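Local coordinates for protein 3-keto-5-aminohexanoate cleavage enzyme (Ralstonia eutropha, PDB 3C6C) that probably catalyses the metal-dependent cleavage of 3-keto-5-aminohexanoate or a related beta-keto acid, using a divalent metal ion held in a TIM barrel, at residues 77-82 / 129-134; 239-244 / 255-260. One frame throughout, in Å; residues are numbered along the deposited sequence.

In the fold
Both interactions belong to one TIM beta/alpha-barrel, on opposite sides of the chain's centre. Interaction 1 is a surface contact of one salt bridge and one apolar touch, joining the turn into helix 81-92, and that helix's first residue, to helix 129-132 and the start of helix 134-139. Interaction 2 is buried, where strand 240-244 of the barrel meets helix 250-260. Their centres lie 29 Å apart and their nearest atoms about 17 Å, so they do not touch; the common element is the sheet that holds both 77-78 and 240-244. The nickel ion bound by H66, H68 and E269 is about 12 Å from the side chain of R79 in interaction 1.

Interaction 1 (77-82 / 129-134); sequences GSRDPV and VAERVK
E131 meets R79 through a salt bridge, the one polar link between 129-134 and 77-82. On helix 129-132 the E131 side chain leaves with CG anti to the backbone N (chi1 -157°) and runs extended, which carries its carboxylate across to the arginine. OE2 receives the NH1 hydrogen of R79 over 2.9 Å in a nearly straight bond, 170° at the hydrogen. The oxygen lies in the guanidinium plane, at its edge, but the arginine comes to OE2 from above the carboxylate plane; the two flat groups are turned 70° apart, and one N-H, that of NH1, makes the bridge. D125 takes NE of the same guanidinium in a second salt bridge.

Farther along, K134 lays its CG against CG of P81 at 3.8 Å, and the two side chains cross at about a right angle. Bends at its second and fourth torsions bring the chain back to the proline, NZ of K134 lying 4.0 Å from CB of P81, while the ammonium itself pairs with D138. The proline opens helix 81-92. D80 caps that helix, its OD1 accepting from V82 N, and S78 OG takes the N-H of D80 in an ST turn.

Two carboxylates, E131 and D125, share one guanidinium, which probably offsets its charge more than fully; with NE, NH1 and NH2 all bonded, the group should have little freedom to rotate at this partly exposed site.

Interaction 2 (239-244 / 255-260); sequences AQWAAF and AQAALL
The W241 indole meets 255-260 mainly with its six-membered ring: the carbonyl oxygen of L260 lies at the edge, in the ring plane, 3.5 Å from CZ2, and A243 CB of the same strand and a water are also in plane at an edge. A257 O approaches obliquely, 4.1 Å from CH2. This is one beta-alpha unit of the TIM barrel, strand 240-244 and the following helix 250-260, whose contacting segments run nearly antiparallel, 156° between directions and 7.9 Å between axes. CG of W241 sits between the backbone N and the carbonyl carbon (chi1 69°), which swings the indole so that its six-membered ring reaches the helix. CH2 packs on L260 CB at 4.0 Å. A small-residue touch lies farther along the strand, where A243 CB points at A257 CB, 4.2 Å away; with two methyls meeting here, the CA atoms of A243 and A257 come to 6.0 Å. M228 and I229 of helix 225-232 pack on A243 and L260, and helix 250-260 faces a second subunit, where Q256 bonds to Q256 of that copy. L260 O accepts from R232 as well as from the water, which in turn takes the indole N-H, 3.0 Å from NE1 of W241.

Interaction 1 (77-82 / 129-134)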
ATOM      1  N   GLY A  77      12.787  37.713  -2.985  1.00 32.66           N
ATOM      2  CA  GLY A  77      12.956  37.090  -1.663  1.00 31.27           C
ATOM      3  C   GLY A  77      13.530  38.031  -0.638  1.00 28.02           C
ATOM      4  O   GLY A  77      14.354  38.899  -0.923  1.00 29.98           O
ATOM      5  N   SER A  78      13.023  37.884   0.576  1.00 25.96           N
ATOM      6  CA  SER A  78      13.556  38.632   1.707  1.00 22.24           C
ATOM      7  C   SER A  78      13.408  37.841   2.981  1.00 19.84           C
ATOM      8  O   SER A  78      12.502  37.041   3.131  1.00 19.48           O
ATOM      9  CB  SER A  78      12.817  39.963   1.880  1.00 23.58           C
ATOM     10  OG  SER A  78      13.399  40.729   2.940  1.00 22.13           O
ATOM     11  N   ARG A  79      14.325  38.099   3.899  1.00 19.81           N
ATOM     12  CA  ARG A  79      14.179  37.616   5.266  1.00 20.13           C
ATOM     13  C   ARG A  79      14.362  38.748   6.293  1.00 21.27           C
ATOM     14  O   ARG A  79      14.688  38.504   7.441  1.00 21.31           O
ATOM     15  CB  ARG A  79      15.137  36.459   5.559  1.00 20.48           C
ATOM     16  CG  ARG A  79      16.583  36.705   5.283  1.00 22.96           C
ATOM     17  CD  ARG A  79      17.367  35.454   5.684  1.00 26.89           C
ATOM     18  NE  ARG A  79      18.777  35.576   5.344  1.00 22.28           N
ATOM     19  CZ  ARG A  79      19.672  36.182   6.115  1.00 32.13           C
ATOM     20  NH1 ARG A  79      19.293  36.708   7.276  1.00 27.36           N
ATOM     21  NH2 ARG A  79      20.947  36.233   5.743  1.00 31.12           N
ATOM     22  N   ASP A  80      14.098  39.968   5.857  1.00 18.78           N
ATOM     23  CA  ASP A  80      14.238  41.172   6.730  1.00 19.01           C
ATOM     24  C   ASP A  80      13.298  41.106   7.934  1.00 18.72           C
ATOM     25  O   ASP A  80      12.094  41.142   7.764  1.00 20.65           O
ATOM     26  CB  ASP A  80      13.964  42.439   5.918  1.00 21.53           C
ATOM     27  CG  ASP A  80      14.209  43.710   6.714  1.00 20.85           C
ATOM     28  OD1 ASP A  80      14.516  43.609   7.926  1.00 21.17           O
ATOM     29  OD2 ASP A  80      14.107  44.790   6.106  1.00 22.52           O
ATOM     30  N   PRO A  81      13.843  41.033   9.159  1.00 20.51           N
ATOM     31  CA  PRO A  81      12.998  40.912  10.360  1.00 20.25           C
ATOM     32  C   PRO A  81      12.031  42.094  10.527  1.00 20.21           C
ATOM     33  O   PRO A  81      10.960  41.954  11.125  1.00 19.68           O
ATOM     34  CB  PRO A  81      14.019  40.895  11.520  1.00 20.25           C
ATOM     35  CG  PRO A  81      15.265  40.329  10.898  1.00 22.43           C
ATOM     36  CD  PRO A  81      15.277  40.906   9.482  1.00 21.61           C
ATOM     37  N   VAL A  82      12.433  43.234   9.995  1.00 19.77           N
ATOM     38  CA  VAL A  82      11.615  44.447  10.088  1.00 19.75           C
ATOM     39  C   VAL A  82      10.303  44.270   9.332  1.00 17.63           C
ATOM     40  O   VAL A  82       9.224  44.685   9.781  1.00 17.51           O
ATOM     41  CB  VAL A  82      12.349  45.705   9.549  1.00 20.48           C
ATOM     42  CG1 VAL A  82      11.403  46.914   9.509  1.00 23.46           C
ATOM     43  CG2 VAL A  82      13.576  46.007  10.418  1.00 21.26           C
ATOM     44  N   VAL A 129      22.378  29.949  13.111  1.00 24.68           N
ATOM     45  CA  VAL A 129      21.119  29.807  13.853  1.00 25.27           C
ATOM     46  C   VAL A 129      20.647  31.144  14.420  1.00 23.66           C
ATOM     47  O   VAL A 129      19.487  31.530  14.285  1.00 23.87           O
ATOM     48  CB  VAL A 129      21.246  28.750  14.980  1.00 26.00           C
ATOM     49  CG1 VAL A 129      20.105  28.880  15.988  1.00 23.66           C
ATOM     50  CG2 VAL A 129      21.301  27.351  14.358  1.00 27.85           C
ATOM     51  N   ALA A 130      21.573  31.873  15.022  1.00 25.31           N
ATOM     52  CA  ALA A 130      21.196  33.081  15.766  1.00 24.80           C
ATOM     53  C   ALA A 130      20.567  34.092  14.808  1.00 25.98           C
ATOM     54  O   ALA A 130      19.614  34.817  15.145  1.00 27.39           O
ATOM     55  CB  ALA A 130      22.391  33.698  16.460  1.00 23.49           C
ATOM     56  N   GLU A 131      21.098  34.134  13.596  1.00 24.68           N
ATOM     57  CA  GLU A 131      20.547  35.069  12.614  1.00 25.36           C
ATOM     58  C   GLU A 131      19.244  34.515  12.041  1.00 25.74           C
ATOM     59  O   GLU A 131      18.281  35.241  11.814  1.00 24.14           O
ATOM     60  CB  GLU A 131      21.522  35.373  11.486  1.00 28.06           C
ATOM     61  CG  GLU A 131      21.160  36.704  10.846  1.00 37.60           C
ATOM     62  CD  GLU A 131      21.965  37.026   9.614  1.00 44.57           C
ATOM     63  OE1 GLU A 131      23.077  36.467   9.429  1.00 47.80           O
ATOM     64  OE2 GLU A 131      21.465  37.850   8.830  1.00 47.05           O
ATOM     65  N   ARG A 132      19.217  33.212  11.850  1.00 25.78           N
ATOM     66  CA  ARG A 132      18.027  32.572  11.260  1.00 26.51           C
ATOM     67  C   ARG A 132      16.783  32.822  12.102  1.00 26.76           C
ATOM     68  O   ARG A 132      15.664  32.898  11.584  1.00 27.26           O
ATOM     69  CB  ARG A 132      18.218  31.068  11.101  1.00 26.11           C
ATOM     70  CG  ARG A 132      19.093  30.677   9.949  1.00 31.20           C
ATOM     71  CD  ARG A 132      19.023  29.191   9.801  1.00 40.80           C
ATOM     72  NE  ARG A 132      20.111  28.605   9.030  1.00 44.32           N
ATOM     73  CZ  ARG A 132      20.067  27.356   8.579  1.00 48.27           C
ATOM     74  NH1 ARG A 132      18.983  26.625   8.849  1.00 36.24           N
ATOM     75  NH2 ARG A 132      21.079  26.843   7.874  1.00 49.50           N
ATOM     76  N   VAL A 133      16.974  32.968  13.403  1.00 24.53           N
ATOM     77  CA  VAL A 133      15.817  32.973  14.313  1.00 24.29           C
ATOM     78  C   VAL A 133      15.476  34.387  14.783  1.00 24.47           C
ATOM     79  O   VAL A 133      14.562  34.595  15.591  1.00 23.61           O
ATOM     80  CB  VAL A 133      15.991  32.007  15.531  1.00 25.29           C
ATOM     81  CG1 VAL A 133      16.209  30.518  15.070  1.00 23.69           C
ATOM     82  CG2 VAL A 133      17.090  32.492  16.469  1.00 23.23           C
ATOM     83  N   LYS A 134      16.214  35.361  14.264  1.00 24.13           N
ATOM     84  CA  LYS A 134      16.045  36.764  14.719  1.00 23.56           C
ATOM     85  C   LYS A 134      14.575  37.246  14.601  1.00 23.00           C
ATOM     86  O   LYS A 134      13.996  37.810  15.521  1.00 21.74           O
ATOM     87  CB  LYS A 134      17.011  37.695  13.959  1.00 25.59           C
ATOM     88  CG  LYS A 134      16.787  39.152  14.188  1.00 33.47           C
ATOM     89  CD  LYS A 134      16.781  39.497  15.675  1.00 41.03           C
ATOM     90  CE  LYS A 134      16.745  41.035  15.909  1.00 43.57           C
ATOM     91  NZ  LYS A 134      16.128  41.815  14.773  1.00 41.38           N
TER

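Interaction 2 (239-244 / 255-260)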
ATOM      1  N   ALA A 239       0.884  12.675  16.752  1.00 21.87           N
ATOM      2  CA  ALA A 239       1.229  13.884  16.020  1.00 20.76           C
ATOM      3  C   ALA A 239       0.084  14.317  15.138  1.00 20.67           C
ATOM      4  O   ALA A 239      -0.751  13.517  14.729  1.00 22.91           O
ATOM      5  CB  ALA A 239       2.489  13.656  15.190  1.00 19.79           C
ATOM      6  N   GLN A 240       0.045  15.616  14.880  1.00 19.07           N
ATOM      7  CA  GLN A 240      -0.796  16.161  13.815  1.00 19.65           C
ATOM      8  C   GLN A 240       0.049  16.203  12.554  1.00 20.21           C
ATOM      9  O   GLN A 240       1.260  16.471  12.620  1.00 20.87           O
ATOM     10  CB  GLN A 240      -1.294  17.572  14.159  1.00 18.69           C
ATOM     11  CG  GLN A 240      -2.409  17.611  15.169  1.00 21.63           C
ATOM     12  CD  GLN A 240      -3.660  16.906  14.690  1.00 21.29           C
ATOM     13  OE1 GLN A 240      -4.123  17.142  13.579  1.00 21.08           O
ATOM     14  NE2 GLN A 240      -4.226  16.046  15.532  1.00 22.91           N
ATOM     15  N   TRP A 241      -0.568  15.877  11.418  1.00 19.52           N
ATOM     16  CA  TRP A 241       0.127  15.937  10.130  1.00 17.50           C
ATOM     17  C   TRP A 241      -0.724  16.618   9.079  1.00 18.80           C
ATOM     18  O   TRP A 241      -1.959  16.638   9.152  1.00 19.04           O
ATOM     19  CB  TRP A 241       0.600  14.558   9.635  1.00 18.32           C
ATOM     20  CG  TRP A 241      -0.477  13.645   9.228  1.00 18.05           C
ATOM     21  CD1 TRP A 241      -1.199  12.827  10.034  1.00 21.83           C
ATOM     22  CD2 TRP A 241      -1.009  13.481   7.908  1.00 20.34           C
ATOM     23  NE1 TRP A 241      -2.143  12.146   9.299  1.00 19.29           N
ATOM     24  CE2 TRP A 241      -2.051  12.539   7.991  1.00 20.41           C
ATOM     25  CE3 TRP A 241      -0.709  14.046   6.666  1.00 17.67           C
ATOM     26  CZ2 TRP A 241      -2.799  12.148   6.875  1.00 17.65           C
ATOM     27  CZ3 TRP A 241      -1.428  13.626   5.558  1.00 18.68           C
ATOM     28  CH2 TRP A 241      -2.475  12.708   5.677  1.00 19.09           C
ATOM     29  N   ALA A 242      -0.015  17.201   8.135  1.00 18.89           N
ATOM     30  CA  ALA A 242      -0.599  17.843   6.940  1.00 18.13           C
ATOM     31  C   ALA A 242       0.188  17.424   5.707  1.00 17.37           C
ATOM     32  O   ALA A 242       1.276  16.879   5.803  1.00 19.54           O
ATOM     33  CB  ALA A 242      -0.582  19.346   7.107  1.00 17.67           C
ATOM     34  N   ALA A 243      -0.401  17.673   4.549  1.00 16.96           N
ATOM     35  CA  ALA A 243       0.253  17.432   3.275  1.00 16.88           C
ATOM     36  C   ALA A 243      -0.278  18.460   2.294  1.00 17.81           C
ATOM     37  O   ALA A 243      -1.434  18.875   2.398  1.00 19.09           O
ATOM     38  CB  ALA A 243      -0.029  15.997   2.780  1.00 14.40           C
ATOM     39  N   PHE A 244       0.583  18.921   1.408  1.00 16.25           N
ATOM     40  CA  PHE A 244       0.127  19.830   0.348  1.00 15.97           C
ATOM     41  C   PHE A 244       0.863  19.616  -0.961  1.00 17.34           C
ATOM     42  O   PHE A 244       1.912  19.019  -1.005  1.00 18.01           O
ATOM     43  CB  PHE A 244       0.238  21.274   0.829  1.00 15.86           C
ATOM     44  CG  PHE A 244       1.631  21.819   0.848  1.00 17.32           C
ATOM     45  CD1 PHE A 244       2.420  21.705   1.964  1.00 18.13           C
ATOM     46  CD2 PHE A 244       2.151  22.482  -0.265  1.00 19.93           C
ATOM     47  CE1 PHE A 244       3.676  22.226   1.982  1.00 17.57           C
ATOM     48  CE2 PHE A 244       3.436  22.998  -0.260  1.00 22.47           C
ATOM     49  CZ  PHE A 244       4.199  22.882   0.873  1.00 17.52           C
ATOM     50  N   ALA A 255      -7.635  17.545  -0.799  1.00 17.39           N
ATOM     51  CA  ALA A 255      -8.762  16.623  -0.595  1.00 15.39           C
ATOM     52  C   ALA A 255      -8.241  15.283  -0.063  1.00 16.27           C
ATOM     53  O   ALA A 255      -8.831  14.650   0.828  1.00 14.56           O
ATOM     54  CB  ALA A 255      -9.611  16.430  -1.901  1.00 16.81           C
ATOM     55  N   GLN A 256      -7.106  14.871  -0.597  1.00 16.05           N
ATOM     56  CA  GLN A 256      -6.526  13.553  -0.264  1.00 18.04           C
ATOM     57  C   GLN A 256      -6.062  13.531   1.182  1.00 17.13           C
ATOM     58  O   GLN A 256      -6.308  12.564   1.917  1.00 17.83           O
ATOM     59  CB  GLN A 256      -5.353  13.178  -1.200  1.00 17.82           C
ATOM     60  CG  GLN A 256      -4.853  11.769  -0.926  1.00 17.34           C
ATOM     61  CD  GLN A 256      -5.938  10.758  -1.147  1.00 18.25           C
ATOM     62  OE1 GLN A 256      -6.147  10.316  -2.285  1.00 16.74           O
ATOM     63  NE2 GLN A 256      -6.671  10.401  -0.079  1.00 16.24           N
ATOM     64  N   ALA A 257      -5.480  14.638   1.623  1.00 16.52           N
ATOM     65  CA  ALA A 257      -5.079  14.775   3.035  1.00 16.80           C
ATOM     66  C   ALA A 257      -6.302  14.741   3.942  1.00 16.78           C
ATOM     67  O   ALA A 257      -6.328  14.012   4.930  1.00 18.51           O
ATOM     68  CB  ALA A 257      -4.236  16.044   3.290  1.00 15.12           C
ATOM     69  N   ALA A 258      -7.332  15.501   3.587  1.00 16.46           N
ATOM     70  CA  ALA A 258      -8.566  15.543   4.395  1.00 16.31           C
ATOM     71  C   ALA A 258      -9.117  14.133   4.557  1.00 17.82           C
ATOM     72  O   ALA A 258      -9.521  13.728   5.646  1.00 17.33           O
ATOM     73  CB  ALA A 258      -9.627  16.478   3.790  1.00 18.75           C
ATOM     74  N   LEU A 259      -9.104  13.398   3.455  1.00 17.09           N
ATOM     75  CA  LEU A 259      -9.680  12.044   3.421  1.00 16.83           C
ATOM     76  C   LEU A 259      -8.914  11.028   4.310  1.00 18.46           C
ATOM     77  O   LEU A 259      -9.481  10.028   4.784  1.00 20.44           O
ATOM     78  CB  LEU A 259      -9.758  11.532   1.991  1.00 17.23           C
ATOM     79  CG  LEU A 259     -10.897  12.126   1.143  1.00 16.30           C
ATOM     80  CD1 LEU A 259     -10.641  11.802  -0.335  1.00 19.04           C
ATOM     81  CD2 LEU A 259     -12.289  11.597   1.574  1.00 16.90           C
ATOM     82  N   LEU A 260      -7.650  11.321   4.547  1.00 17.21           N
ATOM     83  CA  LEU A 260      -6.703  10.398   5.245  1.00 17.30           C
ATOM     84  C   LEU A 260      -6.436  10.795   6.694  1.00 18.46           C
ATOM     85  O   LEU A 260      -5.630  10.165   7.384  1.00 19.22           O
ATOM     86  CB  LEU A 260      -5.402  10.260   4.444  1.00 20.44           C
ATOM     87  CG  LEU A 260      -5.527   9.424   3.156  1.00 17.52           C
ATOM     88  CD1 LEU A 260      -4.191   9.512   2.388  1.00 19.18           C
ATOM     89  CD2 LEU A 260      -5.971   7.961   3.463  1.00 21.83           C
TER
HETATM   90  O   HOH W   1      -4.190  10.199  10.307  1.00 30.36           O